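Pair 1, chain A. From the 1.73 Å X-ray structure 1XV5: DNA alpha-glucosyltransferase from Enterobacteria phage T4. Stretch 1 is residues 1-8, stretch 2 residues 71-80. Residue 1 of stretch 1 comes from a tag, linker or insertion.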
# COMPACT_ATOMS: atom_id res chain seq x y z
N SER A 1 -11.85 -23.95 10.85
CA SER A 1 -11.12 -23.63 9.59
C SER A 1 -12.09 -23.48 8.44
O SER A 1 -13.06 -24.24 8.31
CB SER A 1 -10.12 -24.74 9.28
OG SER A 1 -9.46 -24.50 8.04
N MET A 2 -11.84 -22.49 7.58
CA MET A 2 -12.71 -22.24 6.44
C MET A 2 -11.95 -22.12 5.14
O MET A 2 -10.72 -22.01 5.13
CB MET A 2 -13.52 -20.95 6.66
CG MET A 2 -14.44 -20.97 7.85
SD MET A 2 -15.26 -19.38 8.04
CE MET A 2 -14.03 -18.49 9.00
N ARG A 3 -12.69 -22.13 4.04
CA ARG A 3 -12.10 -22.00 2.71
C ARG A 3 -12.27 -20.54 2.31
O ARG A 3 -13.38 -20.01 2.31
CB ARG A 3 -12.83 -22.90 1.71
CG ARG A 3 -12.77 -24.38 2.05
CD ARG A 3 -13.67 -25.18 1.12
NE ARG A 3 -15.05 -24.72 1.19
CZ ARG A 3 -16.04 -25.17 0.43
NH1 ARG A 3 -17.27 -24.69 0.58
NH2 ARG A 3 -15.80 -26.11 -0.48
N ILE A 4 -11.16 -19.89 1.98
CA ILE A 4 -11.18 -18.49 1.59
C ILE A 4 -10.73 -18.30 0.15
O ILE A 4 -9.77 -18.93 -0.30
CB ILE A 4 -10.23 -17.65 2.49
CG1 ILE A 4 -10.50 -17.95 3.97
CG2 ILE A 4 -10.43 -16.16 2.21
CD1 ILE A 4 -11.88 -17.58 4.44
N CYS A 5 -11.43 -17.44 -0.59
CA CYS A 5 -11.05 -17.13 -1.96
C CYS A 5 -10.79 -15.64 -2.04
O CYS A 5 -11.70 -14.84 -1.84
CB CYS A 5 -12.14 -17.51 -2.96
SG CYS A 5 -11.70 -17.04 -4.68
N ILE A 6 -9.55 -15.27 -2.32
CA ILE A 6 -9.17 -13.87 -2.44
C ILE A 6 -9.17 -13.56 -3.93
O ILE A 6 -8.41 -14.14 -4.70
CB ILE A 6 -7.78 -13.63 -1.83
CG1 ILE A 6 -7.79 -14.08 -0.37
CG2 ILE A 6 -7.40 -12.16 -1.94
CD1 ILE A 6 -6.44 -14.03 0.32
N PHE A 7 -10.04 -12.63 -4.31
CA PHE A 7 -10.25 -12.27 -5.71
C PHE A 7 -9.88 -10.83 -6.08
O PHE A 7 -10.41 -9.88 -5.50
CB PHE A 7 -11.73 -12.53 -6.02
CG PHE A 7 -12.11 -12.40 -7.48
CD1 PHE A 7 -13.43 -12.15 -7.82
CD2 PHE A 7 -11.17 -12.58 -8.49
CE1 PHE A 7 -13.83 -12.08 -9.16
CE2 PHE A 7 -11.56 -12.51 -9.83
CZ PHE A 7 -12.89 -12.26 -10.16
N MET A 8 -8.97 -10.68 -7.03
CA MET A 8 -8.56 -9.36 -7.53
C MET A 8 -9.10 -9.26 -8.96
O MET A 8 -8.41 -9.58 -9.92
CB MET A 8 -7.04 -9.22 -7.54
CG MET A 8 -6.44 -8.86 -6.19
SD MET A 8 -4.63 -8.68 -6.24
CE MET A 8 -4.16 -10.39 -6.17
N LYS A 71 -16.64 -21.28 -10.90
CA LYS A 71 -16.31 -22.44 -10.09
C LYS A 71 -15.35 -22.06 -8.97
O LYS A 71 -15.47 -22.54 -7.84
CB LYS A 71 -15.70 -23.54 -10.95
CG LYS A 71 -15.36 -24.81 -10.18
CD LYS A 71 -14.69 -25.85 -11.06
CE LYS A 71 -14.32 -27.08 -10.26
NZ LYS A 71 -13.44 -26.74 -9.10
N LEU A 72 -14.39 -21.20 -9.29
CA LEU A 72 -13.40 -20.76 -8.31
C LEU A 72 -14.01 -19.96 -7.17
O LEU A 72 -13.79 -20.27 -6.00
CB LEU A 72 -12.32 -19.91 -9.00
CG LEU A 72 -11.32 -20.66 -9.88
CD1 LEU A 72 -10.48 -19.67 -10.68
CD2 LEU A 72 -10.43 -21.53 -9.01
N VAL A 73 -14.80 -18.94 -7.50
CA VAL A 73 -15.42 -18.10 -6.47
C VAL A 73 -16.48 -18.81 -5.63
O VAL A 73 -16.73 -18.41 -4.49
CB VAL A 73 -16.03 -16.83 -7.09
CG1 VAL A 73 -14.94 -15.99 -7.73
CG2 VAL A 73 -17.10 -17.20 -8.11
N ASN A 74 -17.09 -19.86 -6.17
CA ASN A 74 -18.11 -20.60 -5.42
C ASN A 74 -17.54 -21.76 -4.62
O ASN A 74 -18.29 -22.51 -3.99
CB ASN A 74 -19.21 -21.11 -6.34
CG ASN A 74 -20.19 -20.03 -6.74
OD1 ASN A 74 -20.51 -19.15 -5.94
ND2 ASN A 74 -20.68 -20.10 -7.97
N ASP A 75 -16.22 -21.93 -4.66
CA ASP A 75 -15.57 -23.01 -3.93
C ASP A 75 -14.95 -22.49 -2.64
O ASP A 75 -13.84 -22.88 -2.28
CB ASP A 75 -14.49 -23.65 -4.80
CG ASP A 75 -13.93 -24.93 -4.19
OD1 ASP A 75 -12.77 -25.27 -4.48
OD2 ASP A 75 -14.67 -25.59 -3.42
N CYS A 76 -15.67 -21.61 -1.95
CA CYS A 76 -15.17 -21.05 -0.70
C CYS A 76 -16.32 -20.81 0.27
O CYS A 76 -17.49 -20.99 -0.07
CB CYS A 76 -14.45 -19.73 -0.96
SG CYS A 76 -15.54 -18.37 -1.50
N ASP A 77 -15.97 -20.41 1.49
CA ASP A 77 -16.95 -20.10 2.52
C ASP A 77 -17.02 -18.58 2.58
O ASP A 77 -18.06 -17.99 2.86
CB ASP A 77 -16.50 -20.64 3.87
CG ASP A 77 -16.46 -22.15 3.90
OD1 ASP A 77 -15.41 -22.72 4.27
OD2 ASP A 77 -17.49 -22.78 3.56
N ILE A 78 -15.87 -17.96 2.32
CA ILE A 78 -15.76 -16.51 2.33
C ILE A 78 -15.04 -16.04 1.07
O ILE A 78 -13.95 -16.52 0.76
CB ILE A 78 -14.95 -16.05 3.56
CG1 ILE A 78 -15.64 -16.54 4.84
CG2 ILE A 78 -14.80 -14.54 3.56
CD1 ILE A 78 -14.87 -16.24 6.11
N LEU A 79 -15.67 -15.13 0.34
CA LEU A 79 -15.08 -14.58 -0.87
C LEU A 79 -14.65 -13.15 -0.58
O LEU A 79 -15.48 -12.32 -0.19
CB LEU A 79 -16.09 -14.59 -2.02
CG LEU A 79 -15.61 -13.89 -3.30
CD1 LEU A 79 -14.41 -14.64 -3.88
CD2 LEU A 79 -16.74 -13.85 -4.32
N ILE A 80 -13.37 -12.86 -0.77
CA ILE A 80 -12.86 -11.53 -0.51
C ILE A 80 -12.50 -10.85 -1.82
O ILE A 80 -11.60 -11.29 -2.53
CB ILE A 80 -11.62 -11.58 0.40
CG1 ILE A 80 -11.98 -12.28 1.71
CG2 ILE A 80 -11.11 -10.17 0.67
CD1 ILE A 80 -10.82 -12.47 2.66
O HOH W 1 -11.52 -21.33 -1.96

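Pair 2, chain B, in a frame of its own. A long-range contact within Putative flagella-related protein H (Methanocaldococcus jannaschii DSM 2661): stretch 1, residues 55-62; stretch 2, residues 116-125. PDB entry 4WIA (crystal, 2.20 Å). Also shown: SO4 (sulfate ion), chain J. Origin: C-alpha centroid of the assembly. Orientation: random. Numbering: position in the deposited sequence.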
# COMPACT_ATOMS: atom_id res chain seq x y z
N ARG B 55 3.48 -1.29 -5.66
CA ARG B 55 3.87 -2.71 -5.82
C ARG B 55 4.12 -3.11 -7.27
O ARG B 55 4.06 -4.28 -7.61
CB ARG B 55 2.86 -3.66 -5.19
CG ARG B 55 2.49 -3.33 -3.74
CD ARG B 55 3.71 -3.46 -2.84
NE ARG B 55 3.42 -2.96 -1.53
CZ ARG B 55 4.22 -3.05 -0.46
NH1 ARG B 55 3.82 -2.48 0.67
NH2 ARG B 55 5.34 -3.72 -0.46
N TYR B 56 4.46 -2.13 -8.10
CA TYR B 56 5.06 -2.39 -9.42
C TYR B 56 6.62 -2.36 -9.36
O TYR B 56 7.22 -1.88 -8.41
CB TYR B 56 4.56 -1.39 -10.44
CG TYR B 56 3.05 -1.37 -10.57
CD1 TYR B 56 2.40 -2.25 -11.41
CD2 TYR B 56 2.27 -0.48 -9.82
CE1 TYR B 56 1.04 -2.26 -11.54
CE2 TYR B 56 0.90 -0.48 -9.92
CZ TYR B 56 0.29 -1.36 -10.77
OH TYR B 56 -1.03 -1.38 -10.94
N SER B 57 7.26 -2.97 -10.35
CA SER B 57 8.69 -2.95 -10.46
C SER B 57 9.07 -1.97 -11.55
O SER B 57 8.30 -1.76 -12.45
CB SER B 57 9.22 -4.32 -10.80
OG SER B 57 8.61 -4.85 -11.98
N VAL B 58 10.23 -1.33 -11.42
CA VAL B 58 10.65 -0.33 -12.34
C VAL B 58 12.12 -0.57 -12.73
O VAL B 58 12.95 -0.87 -11.88
CB VAL B 58 10.52 1.06 -11.70
CG1 VAL B 58 11.05 2.13 -12.64
CG2 VAL B 58 9.07 1.36 -11.37
N THR B 59 12.43 -0.37 -14.01
CA THR B 59 13.76 -0.16 -14.47
C THR B 59 13.94 1.30 -14.83
O THR B 59 13.14 1.86 -15.60
CB THR B 59 14.06 -0.99 -15.73
OG1 THR B 59 14.04 -2.37 -15.38
CG2 THR B 59 15.47 -0.67 -16.31
N TYR B 60 15.01 1.92 -14.32
CA TYR B 60 15.28 3.30 -14.65
C TYR B 60 16.65 3.39 -15.29
O TYR B 60 17.64 3.15 -14.62
CB TYR B 60 15.18 4.15 -13.38
CG TYR B 60 15.06 5.66 -13.59
CD1 TYR B 60 16.04 6.37 -14.25
CD2 TYR B 60 13.97 6.36 -13.12
CE1 TYR B 60 15.95 7.72 -14.46
CE2 TYR B 60 13.87 7.74 -13.30
CZ TYR B 60 14.84 8.42 -13.96
OH TYR B 60 14.79 9.79 -14.17
N VAL B 61 16.71 3.78 -16.57
CA VAL B 61 17.93 3.91 -17.30
C VAL B 61 18.20 5.40 -17.43
O VAL B 61 17.43 6.10 -18.07
CB VAL B 61 17.81 3.29 -18.70
CG1 VAL B 61 19.13 3.39 -19.50
CG2 VAL B 61 17.35 1.85 -18.63
N SER B 62 19.31 5.86 -16.86
CA SER B 62 19.69 7.25 -16.85
C SER B 62 21.01 7.48 -17.65
O SER B 62 22.01 6.87 -17.36
CB SER B 62 19.97 7.70 -15.40
OG SER B 62 20.44 9.03 -15.36
N ARG B 116 17.91 -8.09 -21.67
CA ARG B 116 16.69 -8.73 -21.16
C ARG B 116 16.28 -8.19 -19.85
O ARG B 116 15.08 -8.07 -19.56
CB ARG B 116 16.90 -10.21 -20.92
CG ARG B 116 17.34 -11.03 -22.12
CD ARG B 116 17.80 -12.39 -21.61
NE ARG B 116 17.54 -13.48 -22.51
CZ ARG B 116 17.98 -14.74 -22.31
NH1 ARG B 116 18.67 -15.05 -21.20
NH2 ARG B 116 17.72 -15.68 -23.23
N ALA B 117 17.28 -7.93 -19.02
CA ALA B 117 17.04 -7.61 -17.61
C ALA B 117 16.11 -6.40 -17.45
O ALA B 117 15.27 -6.41 -16.59
CB ALA B 117 18.34 -7.38 -16.87
N PHE B 118 16.23 -5.42 -18.35
CA PHE B 118 15.47 -4.23 -18.27
C PHE B 118 13.99 -4.57 -18.30
O PHE B 118 13.20 -3.94 -17.56
CB PHE B 118 15.74 -3.24 -19.42
CG PHE B 118 17.14 -2.72 -19.52
CD1 PHE B 118 18.08 -2.92 -18.52
CD2 PHE B 118 17.50 -1.99 -20.64
CE1 PHE B 118 19.36 -2.42 -18.65
CE2 PHE B 118 18.79 -1.52 -20.80
CZ PHE B 118 19.72 -1.74 -19.79
N TYR B 119 13.62 -5.51 -19.16
CA TYR B 119 12.22 -5.74 -19.55
C TYR B 119 11.54 -6.79 -18.69
O TYR B 119 10.33 -7.03 -18.82
CB TYR B 119 12.10 -6.06 -21.06
CG TYR B 119 12.77 -5.00 -21.84
CD1 TYR B 119 12.20 -3.74 -21.94
CD2 TYR B 119 14.06 -5.20 -22.37
CE1 TYR B 119 12.86 -2.69 -22.58
CE2 TYR B 119 14.72 -4.17 -23.01
CZ TYR B 119 14.11 -2.90 -23.08
OH TYR B 119 14.74 -1.86 -23.71
N GLU B 120 12.23 -7.30 -17.70
CA GLU B 120 11.53 -8.11 -16.70
C GLU B 120 10.68 -7.24 -15.77
O GLU B 120 9.82 -7.74 -15.12
CB GLU B 120 12.52 -8.91 -15.84
CG GLU B 120 13.55 -9.75 -16.61
CD GLU B 120 14.54 -10.38 -15.65
OE1 GLU B 120 14.67 -11.61 -15.65
OE2 GLU B 120 15.16 -9.65 -14.84
N LYS B 121 10.89 -5.93 -15.73
CA LYS B 121 10.10 -5.09 -14.83
C LYS B 121 8.85 -4.59 -15.49
O LYS B 121 8.70 -4.75 -16.71
CB LYS B 121 10.93 -3.89 -14.34
CG LYS B 121 12.28 -4.24 -13.76
CD LYS B 121 12.16 -5.34 -12.73
CE LYS B 121 13.43 -5.40 -11.90
NZ LYS B 121 13.44 -6.64 -11.08
N ASP B 122 7.92 -4.02 -14.68
CA ASP B 122 6.61 -3.58 -15.19
C ASP B 122 6.77 -2.32 -15.96
O ASP B 122 6.06 -2.09 -16.93
CB ASP B 122 5.61 -3.35 -14.07
CG ASP B 122 5.38 -4.58 -13.23
OD1 ASP B 122 5.22 -5.68 -13.82
OD2 ASP B 122 5.43 -4.45 -11.99
N VAL B 123 7.72 -1.50 -15.60
CA VAL B 123 7.82 -0.18 -16.14
C VAL B 123 9.25 0.05 -16.47
O VAL B 123 10.10 -0.17 -15.62
CB VAL B 123 7.39 0.88 -15.08
CG1 VAL B 123 7.53 2.28 -15.62
CG2 VAL B 123 5.94 0.66 -14.65
N ILE B 124 9.53 0.58 -17.67
CA ILE B 124 10.89 0.87 -18.05
C ILE B 124 11.05 2.30 -18.46
O ILE B 124 10.37 2.77 -19.36
CB ILE B 124 11.34 -0.05 -19.21
CG1 ILE B 124 11.15 -1.53 -18.82
CG2 ILE B 124 12.79 0.21 -19.57
CD1 ILE B 124 9.85 -2.12 -19.26
N ILE B 125 11.99 3.00 -17.83
CA ILE B 125 12.16 4.43 -18.07
C ILE B 125 13.51 4.69 -18.76
O ILE B 125 14.51 4.26 -18.21
CB ILE B 125 12.10 5.14 -16.71
CG1 ILE B 125 10.71 4.97 -16.10
CG2 ILE B 125 12.41 6.61 -16.86
CD1 ILE B 125 10.49 5.49 -14.70
S SO4 J . 8.30 -4.82 -2.06
O1 SO4 J . 8.31 -5.52 -0.73
O2 SO4 J . 6.88 -4.51 -2.45
O3 SO4 J . 9.06 -3.60 -2.23
O4 SO4 J . 8.84 -5.87 -3.01

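The sharpest difference lies where the second stretch turns into its strand, at the matched positions Arg A3 and Ser B57. In pair 1 a long side chain reaches out over the turn: Arg A3 forms salt bridges from NH2 to OD2 of Asp A75 at 3.2 Å and from NH1 to OD2 of Asp A77 at 3.5 Å, with Asp A75 O and Cys A76 CA lying over one face of its guanidinium. In pair 2 a short side chain works inside the turn instead. Ser B57, with chi1 in p, accepts a hydrogen bond at OG from Asp B122 N at 2.9 Å and gives a weak one from OG to Asp B122 OD2 at 3.2 Å.

Around this difference the backbones agree closely, with an RMSD of 0.7 Å over 14 central residues. Each pair sets two neighbouring parallel strands side by side, and the second strand is entered from a helical segment through a short turn. The bridges match one for one: Ile A4 with Ile A78 and Val B58 with Val B123, Cys A5 with Leu A79 and Thr B59 with Ile B124, Ile A6 with Ile A80 and Tyr B60 with Ile B125. The same ladder recurs: Cys A5 N to Ile A78 O (3.0 Å), Ile A80 N to Cys A5 O and Phe A7 N to Ile A80 O (2.8 and 2.7 Å) correspond to Thr B59 N to Val B123 O, Ile B125 N to Thr B59 O and Val B61 N to Ile B125 O, each 2.8 Å.

The most exact shared feature is the aspartate before the second strand. The side-chain centres of Asp A77 and Asp B122 fall 0.1 Å apart, and each carboxylate takes the backbone NH of the residue just before the first strand bridge of the other stretch: Arg A3 N to Asp A77 OD1 at 2.8 Å, Ser B57 N to Asp B122 OD2 at 2.9 Å. The aspartate thus extends the bonding pattern back beyond the first strand bridge, at the start of the second strand. The return bond is strong in pair 1, Asp A77 N to Arg A3 O at 2.7 Å, but weak in pair 2, Asp B122 N to Ser B57 O at 3.2 Å, where the same NH also serves the serine hydroxyl.

Beneath the helical segment, Cys A5 and Thr B59 nearly coincide yet use different chemistry. Cys A5 packs apolarly, CB against Cys A76 CB at 3.8 Å and SG against Leu A79 CD1 at 3.7 Å. Thr B59 OG1 instead donates to Phe B118 O at 2.8 Å, tying the strand to the segment above. Bulk also trades sides: Phe A7 meets Val A73, CD1 to CG1 at 4.1 Å, while Val B61 CG2 lies over the Phe B118 ring, 4.3 Å from CE2.

On the sheet face of Ile A4 and Val B58, branched aliphatics dominate. Ile A4 CG2 meets Ile A80 CD1 at 3.7 Å, and the matched Val B58 CG1 meets Ile B125 CD1 at 4.0 Å. At the position of Ile A6, pair 2 has Tyr B60, and Ile B125 CG2 lies over its ring, 4.0 Å from the centroid.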